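Local coordinates for armadillo repeat protein arm00016 (Synthetic construct, PDB 4D4E), which is a computationally designed armadillo repeat scaffold, a solenoid of stacked helices intended for modular recognition of peptides, at residues L14-M17 and V18-N22; L105-S109 and E110-K114; N211-M214 and K215-E219. All coordinates share one frame; numbering follows the deposited sequence.

Contact 1. Residues L14-M17 and V18-N22; sequences LPQM and VQQLN
Leu14 meets Val18 one turn along the short first helix, residues 14-20, of an armadillo solenoid, and each residue of 14-17 in turn touches the turn that follows. The evidence for a regular alpha-helix starts with Leu14: its carbonyl O accepts from Val18 N at 2.9 Å, with an N-H...O angle of 165°. The same oxygen lies 3.5 Å from Val18 CG2, the branch set beside Val18's own backbone N, while CG1 is anti to that nitrogen (chi1 163°). Pro15 follows with its carbonyl, whose O takes Gln19 N at 3.1 Å. Gln16 gives its O to Gln20 N in a less straight bond. Its side chain leaves anti to the backbone N and then bends at chi2, which carries the amide forward to the two glutamines of the next turn, crossing them at an angle. Gln16 OE1 comes within 3.5 Å of Gln20 NE2, and Gln16 NE2 within 3.6 Å of Gln19 OE1; with the amide planes turned more than 50° apart in both pairs, this is oblique polar packing. Gln16 and Gln19 are exposed, whereas the side chain of Gln20 also touches Glu28 and Ala32 of helix 26-40. Gln20 CG passes 3.5 Å from Gln16 O, its extended chain running back along the preceding turn. Met17 is buried, packing on Leu36 of helix 26-40 and Leu50 of helix 44-52, and its CE makes a loose apolar contact with Val18 CG2. Its carbonyl O is approached by two weak bonds, from Gln20 N and Leu21 N, and Leu21 CG rests 3.9 Å from that same Met17 O.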
# COMPACT_ATOMS: atom_id res chain seq x y z
N LEU A 14 -19.92 17.53 11.28
CA LEU A 14 -19.45 16.42 10.45
C LEU A 14 -20.58 15.67 9.74
O LEU A 14 -20.40 15.25 8.60
CB LEU A 14 -18.63 15.45 11.28
CG LEU A 14 -17.15 15.72 11.33
CD1 LEU A 14 -16.87 17.17 11.69
CD2 LEU A 14 -16.52 14.76 12.33
N PRO A 15 -21.75 15.50 10.39
CA PRO A 15 -22.86 14.84 9.64
C PRO A 15 -23.27 15.58 8.37
O PRO A 15 -23.50 14.97 7.33
CB PRO A 15 -23.98 14.78 10.68
CG PRO A 15 -23.23 14.56 11.96
CD PRO A 15 -22.04 15.50 11.85
N GLN A 16 -23.37 16.89 8.50
CA GLN A 16 -23.62 17.77 7.40
C GLN A 16 -22.56 17.58 6.30
O GLN A 16 -22.87 17.46 5.08
CB GLN A 16 -23.61 19.20 7.93
CG GLN A 16 -24.15 20.24 6.98
CD GLN A 16 -25.23 19.68 6.07
OE1 GLN A 16 -25.00 19.42 4.89
NE2 GLN A 16 -26.41 19.47 6.63
N MET A 17 -21.31 17.58 6.69
CA MET A 17 -20.27 17.40 5.69
C MET A 17 -20.36 16.03 4.97
O MET A 17 -20.16 15.95 3.74
CB MET A 17 -18.94 17.62 6.33
CG MET A 17 -17.73 17.25 5.52
SD MET A 17 -16.39 17.02 6.71
CE MET A 17 -16.72 15.33 7.20
N VAL A 18 -20.65 14.96 5.72
CA VAL A 18 -20.84 13.65 5.12
C VAL A 18 -21.97 13.62 4.07
O VAL A 18 -21.81 13.01 2.99
CB VAL A 18 -21.14 12.56 6.19
CG1 VAL A 18 -21.76 11.30 5.54
CG2 VAL A 18 -19.87 12.25 6.98
N GLN A 19 -23.09 14.27 4.38
CA GLN A 19 -24.17 14.41 3.42
C GLN A 19 -23.71 15.06 2.10
O GLN A 19 -24.15 14.65 1.02
CB GLN A 19 -25.30 15.22 4.01
CG GLN A 19 -26.63 14.82 3.42
CD GLN A 19 -27.69 15.86 3.68
OE1 GLN A 19 -27.50 16.75 4.51
NE2 GLN A 19 -28.83 15.76 2.98
N GLN A 20 -22.84 16.07 2.20
CA GLN A 20 -22.37 16.80 1.03
C GLN A 20 -21.52 15.98 0.08
O GLN A 20 -21.42 16.34 -1.09
CB GLN A 20 -21.64 18.08 1.43
CG GLN A 20 -22.58 19.10 2.05
CD GLN A 20 -21.84 20.23 2.74
OE1 GLN A 20 -20.61 20.17 2.94
NE2 GLN A 20 -22.58 21.28 3.10
N LEU A 21 -20.91 14.88 0.56
CA LEU A 21 -20.23 13.91 -0.33
C LEU A 21 -21.20 13.30 -1.36
O LEU A 21 -20.76 12.79 -2.38
CB LEU A 21 -19.57 12.77 0.49
CG LEU A 21 -18.55 13.19 1.56
CD1 LEU A 21 -17.95 11.95 2.17
CD2 LEU A 21 -17.42 14.10 0.97
N ASN A 22 -22.49 13.32 -1.04
CA ASN A 22 -23.54 12.73 -1.87
C ASN A 22 -24.27 13.82 -2.69
O ASN A 22 -25.20 13.53 -3.41
CB ASN A 22 -24.55 11.91 -1.02
CG ASN A 22 -23.89 11.04 0.06
OD1 ASN A 22 -23.48 9.90 -0.19
ND2 ASN A 22 -23.81 11.57 1.28

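Contact 2. Residues L105-S109 and E110-K114; sequences LDDAS and EEVIK
An N-terminal helix cap, preceded by an Asx turn, joins the loop 105-109 to the start of helix 110-124. Ser109 is the N-cap: its OG accepts from Val112 N at 3.1 Å with an angle of 153° at the hydrogen. The hydroxyl gets there because OG sits anti to Ser109 N (chi1 156°), folded beside the carbonyl carbon and over the first helical turn. The carbonyl of the same residue opens the helical bonding, Ser109 O receiving Ile113 N at 3.0 Å, almost straight, and Val112 N only weakly. Two residues earlier, Asp107 OD2 takes Ser109 N at 2.8 Å on its anti side, 26° out of the carboxylate plane; this bond defines the Asx turn and holds the capping serine in place. The carboxylate also leans against Val112, whose CB lies 3.7 Å from Asp107 OD2 and whose CG1 lies against Asp107 CG. Glu68 of helix 68-81 brings a like charge close to this aspartate, which would probably raise its affinity for a proton. Ile113 fills the inner side of the turn: its CD1 reaches 3.2 Å from Asp107 O and 3.3 Å from Leu105 O, an apolar methyl set against two loop carbonyls. Farther in, Leu105 and Ile113 both pack on Leu146 of helix 140-146. On the outer side, Lys114 NZ forms a long salt bridge of 3.4 Å with Glu111 OE2. Serine capping after an Asx turn is a recognised way of starting a helix, here at the loop between consecutive helices of an armadillo solenoid.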
# COMPACT_ATOMS: atom_id res chain seq x y z
N LEU A 105 -5.96 0.38 -9.55
CA LEU A 105 -4.59 0.14 -9.87
C LEU A 105 -4.34 0.16 -11.39
O LEU A 105 -3.18 0.30 -11.81
CB LEU A 105 -4.11 -1.17 -9.22
CG LEU A 105 -3.50 -1.17 -7.81
CD1 LEU A 105 -3.85 0.07 -6.97
CD2 LEU A 105 -3.76 -2.48 -7.07
N ASP A 106 -5.37 -0.02 -12.20
CA ASP A 106 -5.18 0.28 -13.61
C ASP A 106 -6.05 1.47 -14.06
O ASP A 106 -6.49 1.56 -15.20
CB ASP A 106 -5.21 -0.98 -14.53
CG ASP A 106 -6.51 -1.74 -14.44
OD1 ASP A 106 -7.53 -1.12 -14.07
OD2 ASP A 106 -6.52 -2.96 -14.77
N ASP A 107 -6.26 2.42 -13.13
CA ASP A 107 -6.95 3.67 -13.48
C ASP A 107 -6.17 4.38 -14.60
O ASP A 107 -4.93 4.20 -14.71
CB ASP A 107 -7.17 4.57 -12.27
CG ASP A 107 -8.12 5.70 -12.57
OD1 ASP A 107 -9.32 5.49 -12.45
OD2 ASP A 107 -7.67 6.77 -12.99
N ALA A 108 -6.87 5.11 -15.48
CA ALA A 108 -6.15 5.87 -16.50
C ALA A 108 -5.24 6.98 -15.89
O ALA A 108 -4.38 7.46 -16.61
CB ALA A 108 -7.09 6.46 -17.57
N SER A 109 -5.43 7.37 -14.61
CA SER A 109 -4.64 8.46 -14.03
C SER A 109 -3.54 7.97 -13.09
O SER A 109 -3.85 7.37 -12.02
CB SER A 109 -5.56 9.46 -13.30
OG SER A 109 -4.87 10.19 -12.29
N GLU A 110 -2.28 8.23 -13.46
CA GLU A 110 -1.16 7.88 -12.59
C GLU A 110 -1.21 8.43 -11.19
O GLU A 110 -0.73 7.80 -10.25
CB GLU A 110 0.21 8.21 -13.22
CG GLU A 110 0.95 6.94 -13.63
CD GLU A 110 2.27 7.21 -14.34
OE1 GLU A 110 3.25 7.55 -13.64
OE2 GLU A 110 2.32 7.08 -15.59
N GLU A 111 -1.78 9.62 -11.04
CA GLU A 111 -1.99 10.21 -9.74
C GLU A 111 -3.03 9.40 -8.92
O GLU A 111 -2.87 9.25 -7.69
CB GLU A 111 -2.43 11.66 -9.97
CG GLU A 111 -2.02 12.67 -8.95
CD GLU A 111 -0.54 12.74 -8.70
OE1 GLU A 111 0.24 12.85 -9.66
OE2 GLU A 111 -0.14 12.69 -7.53
N VAL A 112 -4.08 8.86 -9.58
CA VAL A 112 -5.07 8.03 -8.87
C VAL A 112 -4.42 6.70 -8.41
O VAL A 112 -4.60 6.29 -7.25
CB VAL A 112 -6.40 7.80 -9.66
CG1 VAL A 112 -7.24 6.72 -8.99
CG2 VAL A 112 -7.28 9.07 -9.78
N ILE A 113 -3.62 6.08 -9.29
CA ILE A 113 -2.93 4.82 -9.00
C ILE A 113 -1.95 5.04 -7.85
O ILE A 113 -1.87 4.23 -6.93
CB ILE A 113 -2.20 4.31 -10.25
CG1 ILE A 113 -3.20 3.96 -11.35
CG2 ILE A 113 -1.28 3.13 -9.91
CD1 ILE A 113 -2.58 3.44 -12.64
N LYS A 114 -1.21 6.16 -7.89
CA LYS A 114 -0.26 6.45 -6.83
C LYS A 114 -0.97 6.40 -5.47
O LYS A 114 -0.52 5.71 -4.54
CB LYS A 114 0.39 7.83 -7.04
CG LYS A 114 1.30 8.21 -5.88
CD LYS A 114 1.17 9.68 -5.50
CE LYS A 114 2.09 10.56 -6.33
NZ LYS A 114 2.19 10.20 -7.78

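Contact 3. Residues N211-M214 and K215-E219; sequences NNEM and KQKLE
Lys215 and Asn211 meet where helix 212-221 begins, the lysine's aliphatic chain lying against the carbonyl of the cap residue. Lys215 CG is 3.4 Å from Asn211 O, and the same oxygen accepts Lys215 N at 3.0 Å. The lysine leaves its backbone with CG anti to the carbonyl carbon, runs extended to CE and bends only at chi4 (52°); that last kink turns NZ back toward the preceding loop, where Ala208 O accepts a hydrogen bond and Gly210 O a weak one. Two main-chain oxygens thus receive the ammonium group at the N-terminal end of this helix. Asn211 and Met214 form a capping box: Met214 N is capped by Asn211 OD1, an atom whose place is unsure, and the return bond, from Asn211 N to Met214 SD, is weak. Glu213 holds CG anti to its backbone N and then folds at chi2 (63°), lifting the carboxylate over the next turn. There Glu213 OE2 comes within 2.9 Å of Gln216 NE2, but the angle is poor for a hydrogen bond and the carboxylate and amide planes are almost perpendicular. Lys217 runs alongside the glutamate in the same direction, bent at chi2, with its CE 3.7 Å from Glu213 OE2; its NZ stays 4.6 Å from that oxygen, too far for a salt bridge, though the opposite charges probably attract. Closer to the backbone, Lys217 CG is 3.1 Å from Glu213 O, which also accepts Lys217 N. On the buried side, Leu218 CG approaches Met214 O to 3.5 Å. Met214, extended beyond CG, packs on Ile173 and Ile177 of helix 170-178, while Leu218 touches Ile204 and Ile207 of helix 194-208, Leu182 of helix 182-187 and Phe249.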
# COMPACT_ATOMS: atom_id res chain seq x y z
N ASN A 211 10.66 -20.10 5.37
CA ASN A 211 11.26 -21.44 5.21
C ASN A 211 12.40 -21.46 4.20
O ASN A 211 12.88 -20.40 3.78
CB ASN A 211 10.19 -22.53 4.97
CG ASN A 211 9.64 -22.54 3.56
OD1 ASN A 211 10.37 -22.30 2.61
ND2 ASN A 211 8.34 -22.84 3.41
N ASN A 212 12.86 -22.65 3.83
CA ASN A 212 14.10 -22.80 3.07
C ASN A 212 13.84 -22.94 1.59
O ASN A 212 14.70 -22.62 0.74
CB ASN A 212 14.92 -23.96 3.62
CG ASN A 212 15.35 -23.70 5.05
OD1 ASN A 212 14.55 -23.27 5.88
ND2 ASN A 212 16.63 -23.91 5.32
N GLU A 213 12.63 -23.40 1.30
CA GLU A 213 12.00 -23.13 0.03
C GLU A 213 12.06 -21.63 -0.24
O GLU A 213 12.40 -21.20 -1.33
CB GLU A 213 10.53 -23.56 0.08
CG GLU A 213 9.83 -23.57 -1.26
CD GLU A 213 10.46 -24.57 -2.21
OE1 GLU A 213 10.18 -25.78 -2.07
OE2 GLU A 213 11.24 -24.15 -3.08
N MET A 214 11.71 -20.82 0.75
CA MET A 214 11.63 -19.35 0.48
C MET A 214 13.02 -18.72 0.37
O MET A 214 13.26 -17.96 -0.55
CB MET A 214 10.73 -18.65 1.47
CG MET A 214 9.29 -19.15 1.35
SD MET A 214 8.54 -18.55 2.83
CE MET A 214 6.84 -19.16 2.64
N LYS A 215 13.93 -19.11 1.27
CA LYS A 215 15.33 -18.71 1.16
C LYS A 215 15.90 -19.14 -0.20
O LYS A 215 16.67 -18.40 -0.81
CB LYS A 215 16.17 -19.28 2.29
CG LYS A 215 15.84 -18.82 3.70
CD LYS A 215 16.73 -19.62 4.68
CE LYS A 215 16.75 -19.06 6.09
NZ LYS A 215 15.38 -18.86 6.65
N GLN A 216 15.53 -20.33 -0.69
CA GLN A 216 16.09 -20.86 -1.93
C GLN A 216 15.55 -20.12 -3.11
O GLN A 216 16.27 -19.82 -4.06
CB GLN A 216 15.82 -22.38 -2.03
CG GLN A 216 15.85 -22.99 -3.43
CD GLN A 216 15.05 -24.29 -3.51
OE1 GLN A 216 15.44 -25.31 -2.93
NE2 GLN A 216 13.91 -24.26 -4.22
N LYS A 217 14.26 -19.80 -3.04
CA LYS A 217 13.62 -18.97 -4.08
C LYS A 217 14.31 -17.57 -4.23
O LYS A 217 14.56 -17.09 -5.39
CB LYS A 217 12.13 -18.81 -3.77
CG LYS A 217 11.25 -20.05 -3.98
CD LYS A 217 10.94 -20.30 -5.45
CE LYS A 217 10.32 -21.69 -5.67
NZ LYS A 217 8.89 -21.62 -6.09
N LEU A 218 14.64 -16.97 -3.08
CA LEU A 218 15.41 -15.68 -3.07
C LEU A 218 16.82 -15.76 -3.74
O LEU A 218 17.15 -14.96 -4.66
CB LEU A 218 15.48 -15.10 -1.65
CG LEU A 218 14.10 -14.58 -1.23
CD1 LEU A 218 14.12 -14.45 0.27
CD2 LEU A 218 13.86 -13.19 -1.82
N GLU A 219 17.60 -16.79 -3.36
CA GLU A 219 18.91 -17.06 -3.99
C GLU A 219 18.74 -17.23 -5.47
O GLU A 219 19.47 -16.65 -6.28
CB GLU A 219 19.57 -18.30 -3.40
CG GLU A 219 19.85 -18.15 -1.91
CD GLU A 219 20.36 -19.43 -1.23
OE1 GLU A 219 20.51 -20.50 -1.89
OE2 GLU A 219 20.60 -19.35 0.00

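Overall arrangement
All three contacts are local, each formed within one continuous piece of chain, and each is partly buried: Met17 and Leu21 in contact 1, Leu105, Val112 and Ile113 in contact 2, Met214 and Leu218 in contact 3. Contacts 1 and 3 lie on opposite sides of the chain's centre, their centres about 51 Å apart, whereas the centre of contact 2 is about 13 Å from it. They belong to separate helices, 14-20, 110-124 and 212-221. Their chemistry follows their place along a helix: contact 1 runs along the short helix 14-20, with glutamine amides meeting; contacts 2 and 3 begin helices, capped by serine and asparagine respectively, with charged groups on the outer faces.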